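Local coordinates for protein CocE/NonD family hydrolase (Staphylococcus aureus subsp. aureus COL, PDB 3III) that probably hydrolyses ester or amide bonds with an alpha/beta-hydrolase domain, although its natural substrate is not established, at residues 70-74 against 146-150; 73-79 against 124-129; 134-138 against 217-221; 137-142 against 170-174; 165-169 against 299-303. All coordinates share one frame; numbering follows the deposited sequence.

Contact 1. Residues 70-74 against 146-150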
# COMPACT_ATOMS: atom_id res chain seq x y z
N VAL A 70 19.62 -7.63 7.59
CA VAL A 70 18.41 -7.29 6.88
C VAL A 70 17.37 -8.36 7.24
O VAL A 70 17.66 -9.55 7.16
CB VAL A 70 18.61 -7.29 5.35
CG1 VAL A 70 17.26 -6.98 4.62
CG2 VAL A 70 19.73 -6.25 4.93
N MSE A 71 16.19 -7.94 7.69
CA MSE A 71 15.16 -8.90 8.13
C MSE A 71 13.82 -8.62 7.51
O MSE A 71 13.51 -7.45 7.21
CB MSE A 71 14.99 -8.80 9.64
CG MSE A 71 14.08 -9.91 10.22
SE MSE A 71 14.10 -9.80 12.21
CE MSE A 71 15.97 -10.32 12.51
N SER A 72 13.06 -9.68 7.19
CA SER A 72 11.66 -9.54 6.85
C SER A 72 10.86 -10.62 7.55
O SER A 72 11.38 -11.75 7.89
CB SER A 72 11.41 -9.57 5.34
OG SER A 72 11.54 -10.89 4.84
N ALA A 73 9.57 -10.34 7.75
CA ALA A 73 8.68 -11.30 8.44
C ALA A 73 7.24 -11.25 7.92
O ALA A 73 6.66 -10.19 7.72
CB ALA A 73 8.72 -11.08 9.92
N ASP A 74 6.65 -12.44 7.76
CA ASP A 74 5.30 -12.60 7.31
C ASP A 74 4.80 -13.99 7.70
O ASP A 74 5.48 -14.76 8.37
CB ASP A 74 5.25 -12.41 5.78
CG ASP A 74 6.15 -13.34 5.08
OD1 ASP A 74 5.84 -14.54 5.05
OD2 ASP A 74 7.23 -12.88 4.66
N TYR A 146 7.67 -10.26 16.44
CA TYR A 146 8.67 -9.66 15.54
C TYR A 146 9.76 -8.91 16.34
O TYR A 146 10.97 -9.10 16.13
CB TYR A 146 7.95 -8.73 14.54
CG TYR A 146 8.68 -8.40 13.22
CD1 TYR A 146 8.01 -7.74 12.20
CD2 TYR A 146 10.04 -8.66 13.02
CE1 TYR A 146 8.64 -7.41 11.01
CE2 TYR A 146 10.68 -8.32 11.82
CZ TYR A 146 9.96 -7.70 10.82
OH TYR A 146 10.53 -7.38 9.62
N TYR A 147 9.33 -8.14 17.32
CA TYR A 147 10.26 -7.46 18.19
C TYR A 147 11.23 -8.44 18.84
O TYR A 147 12.45 -8.18 18.87
CB TYR A 147 9.48 -6.72 19.24
CG TYR A 147 10.21 -5.90 20.30
CD1 TYR A 147 11.03 -6.49 21.28
CD2 TYR A 147 9.93 -4.56 20.42
CE1 TYR A 147 11.60 -5.71 22.30
CE2 TYR A 147 10.51 -3.78 21.43
CZ TYR A 147 11.32 -4.35 22.35
OH TYR A 147 11.86 -3.54 23.33
N GLU A 148 10.71 -9.57 19.37
CA GLU A 148 11.61 -10.56 19.97
C GLU A 148 12.68 -11.09 18.98
O GLU A 148 13.87 -11.31 19.37
CB GLU A 148 10.83 -11.71 20.64
CG GLU A 148 9.98 -11.31 21.83
CD GLU A 148 9.70 -12.46 22.80
OE1 GLU A 148 10.69 -12.97 23.34
OE2 GLU A 148 8.51 -12.83 23.02
N VAL A 149 12.29 -11.30 17.73
CA VAL A 149 13.21 -11.83 16.76
C VAL A 149 14.29 -10.78 16.40
O VAL A 149 15.48 -11.15 16.22
CB VAL A 149 12.49 -12.41 15.49
CG1 VAL A 149 13.50 -13.02 14.52
CG2 VAL A 149 11.40 -13.50 15.92
N ILE A 150 13.90 -9.51 16.31
CA ILE A 150 14.85 -8.41 16.07
C ILE A 150 15.90 -8.39 17.15
O ILE A 150 17.10 -8.35 16.86
CB ILE A 150 14.14 -7.01 15.96
CG1 ILE A 150 13.32 -6.98 14.68
CG2 ILE A 150 15.15 -5.88 16.06
CD1 ILE A 150 12.33 -5.83 14.59
O HOH W 1 8.81 -7.49 7.54
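Ala73 sets its CB methyl over one face of the Tyr146 ring. Ala73 CB is 3.7 Å from the ring centroid and only 12° off the ring normal, a CH-pi contact over the middle of that face. The neighbour two residues back on the strand, Met71, meets the same ring differently. This residue is a selenomethionine, and its SE lies in the ring plane at the edge, with Met71 SE 3.7 Å from Tyr146 CE2. That is a Met-aromatic contact of the edge type. The first two torsions of Met71 run extended and carry the selenium to the helix. A bend at chi3 (-67°) then turns the methyl along the helix, toward the Val149 carbonyl. Met71 SE also packs 3.8 Å from Ile150 CG1 and 4.0 Å from Val149 CG1.

The phenol end reaches the strand backbone through one water. Water 1 accepts from Ala73 N at 3.0 Å and is hydrogen-bonded to Tyr146 OH at 2.7 Å. The hydroxyl is thus tied to the strand although no direct hydrogen bond crosses the contact.

The strand and helix axes run nearly antiparallel, at 156°, with a closest approach of 10.2 Å. This is helix-on-sheet packing of an alpha/beta hydrolase. Strand 67-74 lies between the parallel strands 119-124 and 162-168, and helix 140-154 belongs to the crossover that links those two. Val121 and Val123 touch Met71, Thr165 and Ile163 meet Tyr146 and Ile150, and helix 170-179 touches Tyr146 through Thr174.

Contact 2. Residues 73-79 against 124-129. With PLM (palmitic acid), chain G.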
# COMPACT_ATOMS: atom_id res chain seq x y z
N ALA A 73 9.57 -10.34 7.75
CA ALA A 73 8.68 -11.30 8.44
C ALA A 73 7.24 -11.25 7.92
O ALA A 73 6.66 -10.19 7.72
CB ALA A 73 8.72 -11.08 9.92
N ASP A 74 6.65 -12.44 7.76
CA ASP A 74 5.30 -12.60 7.31
C ASP A 74 4.80 -13.99 7.70
O ASP A 74 5.48 -14.76 8.37
CB ASP A 74 5.25 -12.41 5.78
CG ASP A 74 6.15 -13.34 5.08
OD1 ASP A 74 5.84 -14.54 5.05
OD2 ASP A 74 7.23 -12.88 4.66
N THR A 75 3.56 -14.26 7.34
CA THR A 75 2.95 -15.56 7.54
C THR A 75 2.65 -16.30 6.23
O THR A 75 1.83 -17.20 6.19
CB THR A 75 1.69 -15.43 8.38
OG1 THR A 75 0.77 -14.54 7.75
CG2 THR A 75 1.99 -14.95 9.81
N TYR A 76 3.34 -15.92 5.16
CA TYR A 76 3.12 -16.54 3.85
C TYR A 76 3.96 -17.79 3.55
O TYR A 76 3.67 -18.49 2.60
CB TYR A 76 3.38 -15.51 2.76
CG TYR A 76 2.46 -14.33 2.72
CD1 TYR A 76 1.20 -14.35 3.30
CD2 TYR A 76 2.79 -13.21 1.97
CE1 TYR A 76 0.34 -13.23 3.17
CE2 TYR A 76 1.91 -12.13 1.82
CZ TYR A 76 0.71 -12.14 2.40
OH TYR A 76 -0.14 -11.04 2.24
N GLY A 77 4.97 -18.09 4.38
CA GLY A 77 5.86 -19.20 4.12
C GLY A 77 7.27 -18.68 3.89
O GLY A 77 7.52 -17.98 2.92
N LYS A 78 8.19 -19.03 4.80
CA LYS A 78 9.60 -18.61 4.70
C LYS A 78 10.40 -19.40 3.63
O LYS A 78 11.50 -18.93 3.24
CB LYS A 78 10.29 -18.73 6.05
CG LYS A 78 10.55 -20.18 6.52
CD LYS A 78 11.43 -20.22 7.77
CE LYS A 78 11.72 -21.61 8.27
NZ LYS A 78 12.45 -22.45 7.25
N ASP A 79 9.90 -20.55 3.20
CA ASP A 79 10.59 -21.35 2.22
C ASP A 79 9.92 -21.37 0.87
O ASP A 79 10.19 -22.23 0.05
CB ASP A 79 10.75 -22.76 2.77
CG ASP A 79 11.60 -22.77 3.98
OD1 ASP A 79 12.73 -22.31 3.85
OD2 ASP A 79 11.15 -23.17 5.06
N ALA A 124 9.39 -16.63 9.72
CA ALA A 124 8.04 -17.13 9.73
C ALA A 124 7.38 -16.72 11.05
O ALA A 124 7.75 -17.20 12.11
CB ALA A 124 8.02 -18.64 9.55
N LEU A 125 6.39 -15.81 10.98
CA LEU A 125 5.73 -15.32 12.18
C LEU A 125 4.81 -16.41 12.73
O LEU A 125 4.56 -17.46 12.08
CB LEU A 125 4.99 -13.99 11.95
CG LEU A 125 5.97 -12.82 11.67
CD1 LEU A 125 5.27 -11.61 10.96
CD2 LEU A 125 6.64 -12.42 12.95
N ARG A 126 4.35 -16.16 13.95
CA ARG A 126 3.50 -17.10 14.69
C ARG A 126 2.31 -17.52 13.82
O ARG A 126 1.67 -16.70 13.16
CB ARG A 126 2.98 -16.47 15.96
CG ARG A 126 2.27 -17.43 16.89
CD ARG A 126 1.67 -16.72 18.09
NE ARG A 126 2.68 -16.10 18.94
CZ ARG A 126 2.97 -16.46 20.19
NH1 ARG A 126 2.32 -17.46 20.79
NH2 ARG A 126 3.91 -15.81 20.86
N GLY A 127 2.02 -18.82 13.89
CA GLY A 127 0.94 -19.44 13.11
C GLY A 127 1.32 -19.94 11.72
O GLY A 127 0.52 -20.62 11.06
N SER A 128 2.52 -19.58 11.27
CA SER A 128 3.03 -19.98 9.99
C SER A 128 4.24 -20.88 10.14
O SER A 128 4.93 -20.89 11.16
CB SER A 128 3.37 -18.75 9.12
OG SER A 128 4.56 -18.11 9.58
N ASP A 129 4.47 -21.65 9.09
CA ASP A 129 5.50 -22.68 9.04
C ASP A 129 5.22 -23.72 10.13
O ASP A 129 4.08 -24.15 10.27
CB ASP A 129 6.90 -22.08 9.11
CG ASP A 129 7.94 -23.05 8.64
OD1 ASP A 129 7.97 -23.34 7.42
OD2 ASP A 129 8.69 -23.59 9.48
C1 PLM G . 0.04 -9.65 -0.94
O1 PLM G . 0.46 -9.39 0.18
O2 PLM G . 0.08 -8.75 -1.80
C2 PLM G . -0.53 -11.00 -1.21
C3 PLM G . -0.78 -11.25 -2.69
C4 PLM G . -1.22 -12.67 -3.06
C5 PLM G . -1.17 -12.97 -4.59
C6 PLM G . -2.12 -14.08 -5.11
C7 PLM G . -1.58 -15.22 -5.99
C8 PLM G . -1.75 -15.10 -7.53
O HOH W 2 5.85 -17.79 7.03
O HOH W 3 7.41 -21.70 5.37
O HOH W 4 9.46 -24.85 5.91
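Lys78 runs along Ala124 and on to Asp129. Lys78 CB and CD both lie 4.2 Å from Ala124 CB. CG passes beside the Asp129 carboxylate, and Lys78 CE is 3.8 Å from Asp129 OD2. Beyond CG the chain is extended until a bend at chi4 (60°), which turns NZ back to its own segment. There Lys78 NZ makes a 2.6 Å salt bridge to Asp79 OD2, on the syn lone pair. Asp43 and Asn57 also bind NZ. Asp79 OD2 and Asp129 OD1 are 4.0 Å apart, and water 4 donates to both, which probably eases their repulsion.

One backbone bond crosses directly. Leu125 N gives an almost straight bond to Asp74 O (3.0 Å, 178°). Leu125 CD1 then lies against Ala73 CB at 3.6 Å. Leu125 to Ser128 form a type II turn, and Leu125 O accepts from both Ser128 N and Ser128 OG. Water 2 links Ser128 OG to Gly77 N.

Asp74 OD1 accepts from Tyr76 N in an Asx turn, while Asp74 OD2 forms a salt bridge with Lys122. Tyr76 OH donates to O1 of the palmitic acid at 2.7 Å, a position consistent with the oxyanion-hole tyrosine of cocaine esterase.

Asp74 pairs with Ala124 where the parallel strands 67-74 and 119-124 end. Strand 53-60 adjoins Ala124 through Tyr55. Helices 140-154 and 170-179 touch Leu125 through Glu142 and Thr174.

Contact 3. Residues 134-138 against 217-221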
# COMPACT_ATOMS: atom_id res chain seq x y z
N VAL A 134 -1.44 -18.95 17.39
CA VAL A 134 -2.38 -17.95 16.93
C VAL A 134 -1.79 -17.15 15.77
O VAL A 134 -0.67 -16.70 15.82
CB VAL A 134 -2.81 -16.99 18.05
CG1 VAL A 134 -3.69 -15.81 17.45
CG2 VAL A 134 -3.56 -17.75 19.18
N LEU A 135 -2.55 -17.07 14.69
CA LEU A 135 -2.16 -16.31 13.50
C LEU A 135 -3.15 -15.17 13.42
O LEU A 135 -4.28 -15.35 12.93
CB LEU A 135 -2.19 -17.19 12.23
CG LEU A 135 -1.39 -16.69 11.00
CD1 LEU A 135 -1.44 -17.80 9.90
CD2 LEU A 135 -1.90 -15.34 10.47
N SER A 136 -2.73 -14.01 13.92
CA SER A 136 -3.53 -12.80 13.92
C SER A 136 -2.79 -11.74 13.11
O SER A 136 -1.93 -11.00 13.63
CB SER A 136 -3.81 -12.31 15.34
OG SER A 136 -4.58 -11.13 15.26
N PRO A 137 -3.05 -11.68 11.82
CA PRO A 137 -2.29 -10.80 10.93
C PRO A 137 -2.38 -9.33 11.29
O PRO A 137 -3.45 -8.85 11.60
CB PRO A 137 -2.95 -11.00 9.57
CG PRO A 137 -3.76 -12.20 9.68
CD PRO A 137 -4.05 -12.47 11.10
N TRP A 138 -1.25 -8.62 11.23
CA TRP A 138 -1.27 -7.15 11.28
C TRP A 138 -1.89 -6.71 12.60
O TRP A 138 -2.80 -5.88 12.64
CB TRP A 138 -1.98 -6.59 10.03
CG TRP A 138 -1.36 -7.00 8.76
CD1 TRP A 138 -0.11 -7.54 8.61
CD2 TRP A 138 -1.91 -6.92 7.42
NE1 TRP A 138 0.14 -7.79 7.30
CE2 TRP A 138 -0.94 -7.41 6.55
CE3 TRP A 138 -3.12 -6.46 6.89
CZ2 TRP A 138 -1.12 -7.46 5.15
CZ3 TRP A 138 -3.30 -6.50 5.47
CH2 TRP A 138 -2.32 -7.01 4.64
N TRP A 217 -7.55 -12.65 0.17
CA TRP A 217 -6.33 -12.59 0.95
C TRP A 217 -6.53 -13.40 2.22
O TRP A 217 -5.68 -14.24 2.59
CB TRP A 217 -6.03 -11.12 1.26
CG TRP A 217 -4.98 -10.90 2.24
CD1 TRP A 217 -3.66 -11.05 2.05
CD2 TRP A 217 -5.16 -10.49 3.61
NE1 TRP A 217 -2.99 -10.78 3.22
CE2 TRP A 217 -3.89 -10.43 4.19
CE3 TRP A 217 -6.26 -10.18 4.40
CZ2 TRP A 217 -3.68 -10.04 5.51
CZ3 TRP A 217 -6.05 -9.78 5.72
CH2 TRP A 217 -4.79 -9.74 6.27
N THR A 218 -7.63 -13.13 2.91
CA THR A 218 -7.90 -13.85 4.14
C THR A 218 -7.96 -15.36 3.89
O THR A 218 -7.34 -16.14 4.62
CB THR A 218 -9.21 -13.42 4.82
OG1 THR A 218 -9.14 -12.03 5.12
CG2 THR A 218 -9.36 -14.23 6.12
N GLN A 219 -8.73 -15.76 2.88
CA GLN A 219 -8.88 -17.16 2.52
C GLN A 219 -7.57 -17.83 2.16
O GLN A 219 -7.33 -18.99 2.50
CB GLN A 219 -9.90 -17.31 1.39
CG GLN A 219 -11.24 -17.09 1.97
CD GLN A 219 -12.33 -16.89 0.95
OE1 GLN A 219 -12.09 -16.57 -0.23
NE2 GLN A 219 -13.54 -17.06 1.41
N GLY A 220 -6.73 -17.07 1.47
CA GLY A 220 -5.39 -17.49 1.12
C GLY A 220 -4.51 -17.88 2.32
O GLY A 220 -3.76 -18.86 2.25
N ILE A 221 -4.61 -17.11 3.40
CA ILE A 221 -3.87 -17.41 4.63
C ILE A 221 -4.40 -18.72 5.23
O ILE A 221 -3.63 -19.64 5.49
CB ILE A 221 -3.95 -16.23 5.65
CG1 ILE A 221 -3.27 -14.98 5.04
CG2 ILE A 221 -3.38 -16.68 7.00
CD1 ILE A 221 -3.27 -13.68 5.92
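Trp217 NE1 is hydrogen-bonded to Tyr76 OH, and this bond helps fix the indole that stacks on Trp138. No polar bond joins the two segments themselves. The six-membered rings of Trp138 and Trp217 form an offset stack, with centroids 4.4 Å apart and planes at 21°. The two side chains come from opposite directions, and the overlap lies at the six-membered rings. The closest pair is Trp138 CH2 and Trp217 CZ2 at 3.4 Å, each displaced toward the rim of the other ring.

Trp217 has its CG anti to the backbone N (chi1 169°), which sends the indole off the helix toward the loop. Its other face is backed from its own helix by Ile221, one turn on. Ile221 CD1 lies 3.6 Å above the Trp217 ring plane. The indole is therefore held between Trp138 and Ile221.

Pro137 fills the corner beside this sandwich. Pro137 CB is 4.0 Å from Trp217 CH2, and Pro137 CG is 4.1 Å from Ile221 CD1. Farther along the loop, Leu135 CD1 touches Ile221 CG2 at 3.7 Å. The two branches of Ile221 are thus divided between Pro137 and Leu135. Leu234 of helix 234-240 touches both Pro137 and Trp217.

Helix 213-224 is part of the helical insertion between strands 186-192 and 262-267. In cocaine esterase and its relatives such an insertion caps the alpha/beta-hydrolase core. The Trp217 side chain is about 5 Å from the bound palmitic acid, so the aromatic pair lies where the probable cap meets the core, close to the ligand.

Contact 4. Residues 137-142 against 170-174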
# COMPACT_ATOMS: atom_id res chain seq x y z
N PRO A 137 -3.05 -11.68 11.82
CA PRO A 137 -2.29 -10.80 10.93
C PRO A 137 -2.38 -9.33 11.29
O PRO A 137 -3.45 -8.85 11.60
CB PRO A 137 -2.95 -11.00 9.57
CG PRO A 137 -3.76 -12.20 9.68
CD PRO A 137 -4.05 -12.47 11.10
N TRP A 138 -1.25 -8.62 11.23
CA TRP A 138 -1.27 -7.15 11.28
C TRP A 138 -1.89 -6.71 12.60
O TRP A 138 -2.80 -5.88 12.64
CB TRP A 138 -1.98 -6.59 10.03
CG TRP A 138 -1.36 -7.00 8.76
CD1 TRP A 138 -0.11 -7.54 8.61
CD2 TRP A 138 -1.91 -6.92 7.42
NE1 TRP A 138 0.14 -7.79 7.30
CE2 TRP A 138 -0.94 -7.41 6.55
CE3 TRP A 138 -3.12 -6.46 6.89
CZ2 TRP A 138 -1.12 -7.46 5.15
CZ3 TRP A 138 -3.30 -6.50 5.47
CH2 TRP A 138 -2.32 -7.01 4.64
N SER A 139 -1.36 -7.29 13.70
CA SER A 139 -1.78 -7.02 15.03
C SER A 139 -0.60 -6.66 15.92
O SER A 139 0.54 -6.92 15.59
CB SER A 139 -2.48 -8.26 15.61
OG SER A 139 -1.57 -9.37 15.70
N LYS A 140 -0.88 -6.17 17.10
CA LYS A 140 0.15 -5.87 18.04
C LYS A 140 0.82 -7.15 18.55
O LYS A 140 2.02 -7.17 18.71
CB LYS A 140 -0.40 -5.12 19.24
CG LYS A 140 0.74 -4.69 20.21
CD LYS A 140 0.20 -3.77 21.25
CE LYS A 140 1.26 -3.32 22.20
NZ LYS A 140 0.74 -2.45 23.21
N ARG A 141 0.05 -8.19 18.82
CA ARG A 141 0.62 -9.48 19.25
C ARG A 141 1.60 -10.03 18.19
O ARG A 141 2.63 -10.58 18.51
CB ARG A 141 -0.47 -10.50 19.62
CG ARG A 141 -1.36 -11.04 18.48
CD ARG A 141 -2.29 -12.16 19.10
NE ARG A 141 -1.42 -13.26 19.54
CZ ARG A 141 -1.82 -14.26 20.33
NH1 ARG A 141 -3.06 -14.35 20.74
NH2 ARG A 141 -0.95 -15.19 20.69
N GLU A 142 1.33 -9.82 16.93
CA GLU A 142 2.26 -10.25 15.90
C GLU A 142 3.52 -9.35 15.92
O GLU A 142 4.64 -9.82 15.80
CB GLU A 142 1.59 -10.17 14.52
CG GLU A 142 2.45 -10.59 13.38
CD GLU A 142 1.73 -10.59 12.01
OE1 GLU A 142 1.58 -11.69 11.43
OE2 GLU A 142 1.41 -9.50 11.48
N TYR A 170 2.62 -7.38 2.92
CA TYR A 170 2.55 -7.90 4.33
C TYR A 170 3.91 -7.63 5.04
O TYR A 170 3.94 -7.24 6.21
CB TYR A 170 2.28 -9.40 4.34
CG TYR A 170 1.80 -10.03 5.62
CD1 TYR A 170 0.55 -10.65 5.65
CD2 TYR A 170 2.61 -10.11 6.75
CE1 TYR A 170 0.09 -11.28 6.81
CE2 TYR A 170 2.16 -10.73 7.94
CZ TYR A 170 0.89 -11.31 7.95
OH TYR A 170 0.44 -11.95 9.10
N LEU A 171 5.02 -7.80 4.31
CA LEU A 171 6.36 -7.59 4.82
C LEU A 171 6.67 -6.12 5.16
O LEU A 171 7.67 -5.83 5.83
CB LEU A 171 7.41 -8.20 3.87
CG LEU A 171 7.36 -9.72 3.56
CD1 LEU A 171 6.16 -10.19 2.81
CD2 LEU A 171 8.67 -10.04 2.78
N ALA A 172 5.88 -5.19 4.60
CA ALA A 172 5.91 -3.77 4.93
C ALA A 172 4.98 -3.44 6.09
O ALA A 172 5.36 -2.68 7.02
CB ALA A 172 5.57 -2.90 3.69
N VAL A 173 3.75 -3.98 6.07
CA VAL A 173 2.78 -3.69 7.15
C VAL A 173 3.36 -4.13 8.51
O VAL A 173 3.27 -3.39 9.51
CB VAL A 173 1.42 -4.42 6.93
CG1 VAL A 173 0.41 -4.11 8.10
CG2 VAL A 173 0.82 -4.11 5.56
N THR A 174 4.00 -5.29 8.55
CA THR A 174 4.60 -5.78 9.79
C THR A 174 5.73 -4.87 10.30
O THR A 174 6.04 -4.88 11.48
CB THR A 174 5.12 -7.21 9.67
OG1 THR A 174 6.01 -7.34 8.54
CG2 THR A 174 3.98 -8.21 9.50
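Tyr170 is met by Glu142 at its hydroxyl and by Trp138 over its ring. Tyr170 OH donates to Glu142 OE1 at 2.6 Å, on the syn lone pair. Trp138 comes edge-on: Trp138 NE1 stands above the centre of the phenol ring, 3.3 Å from Tyr170 CG. This edge-to-face pair has planes at 52°. Val173 then packs on the indole, with Val173 CG1 3.5 Å from the centroid of the Trp138 five-membered ring and 12° off its normal. Thr174 CG2 lies 3.5 Å from Glu142 OE2.

A second layer of bonds positions the Glu142 carboxylate. Glu142 reaches in with an extended chain. Glu142 OE2 accepts from Trp138 N at 2.8 Å, from above the carboxylate plane. Both oxygens of this buried acid are therefore engaged, one by each segment. Ser139 OG caps the helix by accepting from Glu142 N at 3.2 Å. Farther out, Tyr76 meets Tyr170 edge-to-face, and Thr75 OG1 adds a weak bond to Tyr170 OH.

An N-capped start of helix 140-154 thus meets the first turn of helix 170-179. In an alpha/beta hydrolase the latter helix follows the nucleophile elbow, and here Tyr170 also touches the bound palmitic acid.

Contact 5. Residues 165-169 against 299-303. With PLM (palmitic acid), chain G.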
# COMPACT_ATOMS: atom_id res chain seq x y z
N THR A 165 14.79 -3.61 8.80
CA THR A 165 13.73 -4.38 8.17
C THR A 165 13.40 -3.89 6.79
O THR A 165 13.61 -2.70 6.47
CB THR A 165 12.48 -4.40 9.05
OG1 THR A 165 12.08 -3.07 9.33
CG2 THR A 165 12.73 -5.18 10.38
N ASN A 166 12.90 -4.79 5.94
CA ASN A 166 12.75 -4.47 4.53
C ASN A 166 11.81 -5.45 3.89
O ASN A 166 11.89 -6.65 4.15
CB ASN A 166 14.13 -4.61 3.87
CG ASN A 166 14.19 -4.11 2.45
OD1 ASN A 166 13.20 -3.79 1.80
ND2 ASN A 166 15.44 -4.06 1.91
N GLY A 167 10.94 -4.98 3.00
CA GLY A 167 10.06 -5.87 2.31
C GLY A 167 8.75 -5.20 1.87
O GLY A 167 8.48 -4.07 2.26
N VAL A 168 7.95 -5.95 1.10
CA VAL A 168 6.78 -5.42 0.38
C VAL A 168 5.51 -6.03 0.95
O VAL A 168 5.50 -7.22 1.34
CB VAL A 168 6.90 -5.79 -1.14
CG1 VAL A 168 5.72 -5.29 -1.93
CG2 VAL A 168 8.27 -5.17 -1.69
N SER A 169 4.46 -5.22 0.94
CA SER A 169 3.07 -5.62 1.21
C SER A 169 3.00 -6.13 2.67
O SER A 169 3.28 -5.38 3.57
CB SER A 169 2.59 -6.63 0.17
OG SER A 169 1.22 -6.93 0.41
N GLU A 299 4.31 -2.82 -8.53
CA GLU A 299 4.73 -2.96 -7.12
C GLU A 299 6.02 -3.73 -6.88
O GLU A 299 7.04 -3.13 -6.48
CB GLU A 299 3.57 -3.56 -6.31
CG GLU A 299 3.79 -3.89 -4.83
CD GLU A 299 2.56 -4.56 -4.21
OE1 GLU A 299 1.51 -4.57 -4.89
OE2 GLU A 299 2.60 -5.10 -3.09
N TRP A 300 5.98 -5.04 -7.11
CA TRP A 300 7.16 -5.89 -6.90
C TRP A 300 8.21 -5.59 -7.97
O TRP A 300 9.41 -5.64 -7.70
CB TRP A 300 6.80 -7.39 -6.89
CG TRP A 300 5.93 -7.78 -5.74
CD1 TRP A 300 6.32 -8.01 -4.44
CD2 TRP A 300 4.51 -7.96 -5.76
NE1 TRP A 300 5.24 -8.32 -3.66
CE2 TRP A 300 4.11 -8.27 -4.44
CE3 TRP A 300 3.54 -7.86 -6.76
CZ2 TRP A 300 2.80 -8.54 -4.10
CZ3 TRP A 300 2.23 -8.10 -6.44
CH2 TRP A 300 1.85 -8.42 -5.10
N GLU A 301 7.79 -5.26 -9.19
CA GLU A 301 8.74 -4.85 -10.22
C GLU A 301 9.65 -3.67 -9.76
O GLU A 301 10.88 -3.71 -9.90
CB GLU A 301 8.01 -4.54 -11.51
CG GLU A 301 8.92 -3.89 -12.61
CD GLU A 301 8.08 -3.47 -13.79
OE1 GLU A 301 7.57 -4.40 -14.53
OE2 GLU A 301 7.92 -2.25 -13.98
N SER A 302 9.05 -2.66 -9.15
CA SER A 302 9.79 -1.52 -8.75
C SER A 302 10.71 -1.84 -7.52
O SER A 302 11.82 -1.31 -7.45
CB SER A 302 8.91 -0.33 -8.43
OG SER A 302 8.09 0.11 -9.52
N TYR A 303 10.25 -2.70 -6.60
CA TYR A 303 11.02 -3.08 -5.44
C TYR A 303 12.35 -3.72 -5.83
O TYR A 303 13.42 -3.37 -5.30
CB TYR A 303 10.22 -4.05 -4.58
CG TYR A 303 10.97 -4.54 -3.39
CD1 TYR A 303 11.26 -3.68 -2.36
CD2 TYR A 303 11.31 -5.89 -3.26
CE1 TYR A 303 11.93 -4.12 -1.24
CE2 TYR A 303 12.00 -6.35 -2.15
CZ TYR A 303 12.31 -5.43 -1.13
OH TYR A 303 12.93 -5.85 0.01
C1 PLM G . 0.04 -9.65 -0.94
O1 PLM G . 0.46 -9.39 0.18
O2 PLM G . 0.08 -8.75 -1.80
C2 PLM G . -0.53 -11.00 -1.21
C3 PLM G . -0.78 -11.25 -2.69
C4 PLM G . -1.22 -12.67 -3.06
C5 PLM G . -1.17 -12.97 -4.59
C6 PLM G . -2.12 -14.08 -5.11
C7 PLM G . -1.58 -15.22 -5.99
C8 PLM G . -1.75 -15.10 -7.53
O HOH W 5 5.11 -8.98 -0.88
O HOH W 6 0.36 -6.07 -2.30
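The carboxylate end of the ligand pocket lies at the turn after strand 162-168, where Val168 and Ser169 face Glu299 of helix 299-304. Ser169 OG donates to O1 of the palmitic acid at 2.6 Å. Water 6 donates to Ser169 OG and lies beside both Glu299 OE2 and the ligand's O2. Ser169 CB itself is in contact with Glu299 OE2.

Val168 packs against side chains of the helix, its two methyls meeting different residues. Val168 CG1 is 3.3 Å from Glu299 OE2 and 3.5 Å from Trp300 NE1. Val168 CG2 sits over one face of Tyr303, 3.4 Å from the ring centroid and 19° off the normal.

The turn has the form of a nucleophile elbow. Ser169 follows a strand, precedes helix 170-179 and has a positive phi of 63°. It is probably the nucleophile by position, and His274 NE2 is hydrogen-bonded to its OG. Many alpha/beta hydrolases carry their catalytic histidine after the strand that corresponds to 290-295; Glu299 lies in that region here.

Water 5 joins the segments a second time. It donates to Val168 O at 2.9 Å and accepts from Trp300 NE1 at 2.9 Å. Tyr303 OH donates to Asn166 OD1 at 2.7 Å, from well above the carbonyl plane (69° out of it). The amide's ND2 is bound by Gln312.

How the contacts relate
All five contacts are buried, and none is a surface contact. Contacts 1 and 2 both use strand 67-74. Contact 1 is mostly apolar helix-on-sheet packing, whereas contact 2, at the strand's end, turns to charges, waters and turns. Contacts 3 and 4 share Pro137 and Trp138, whose indole lies between helix 213-224 of the probable cap and helix 170-179. Contact 3 is wholly apolar across its segments; contact 4 adds a buried carboxylate. Contact 5 sits on strand 162-168, next to strand 67-74 in the sheet, and leads straight into helix 170-179 of contact 4. The palmitic acid connects contacts 2 and 5, which do not touch each other.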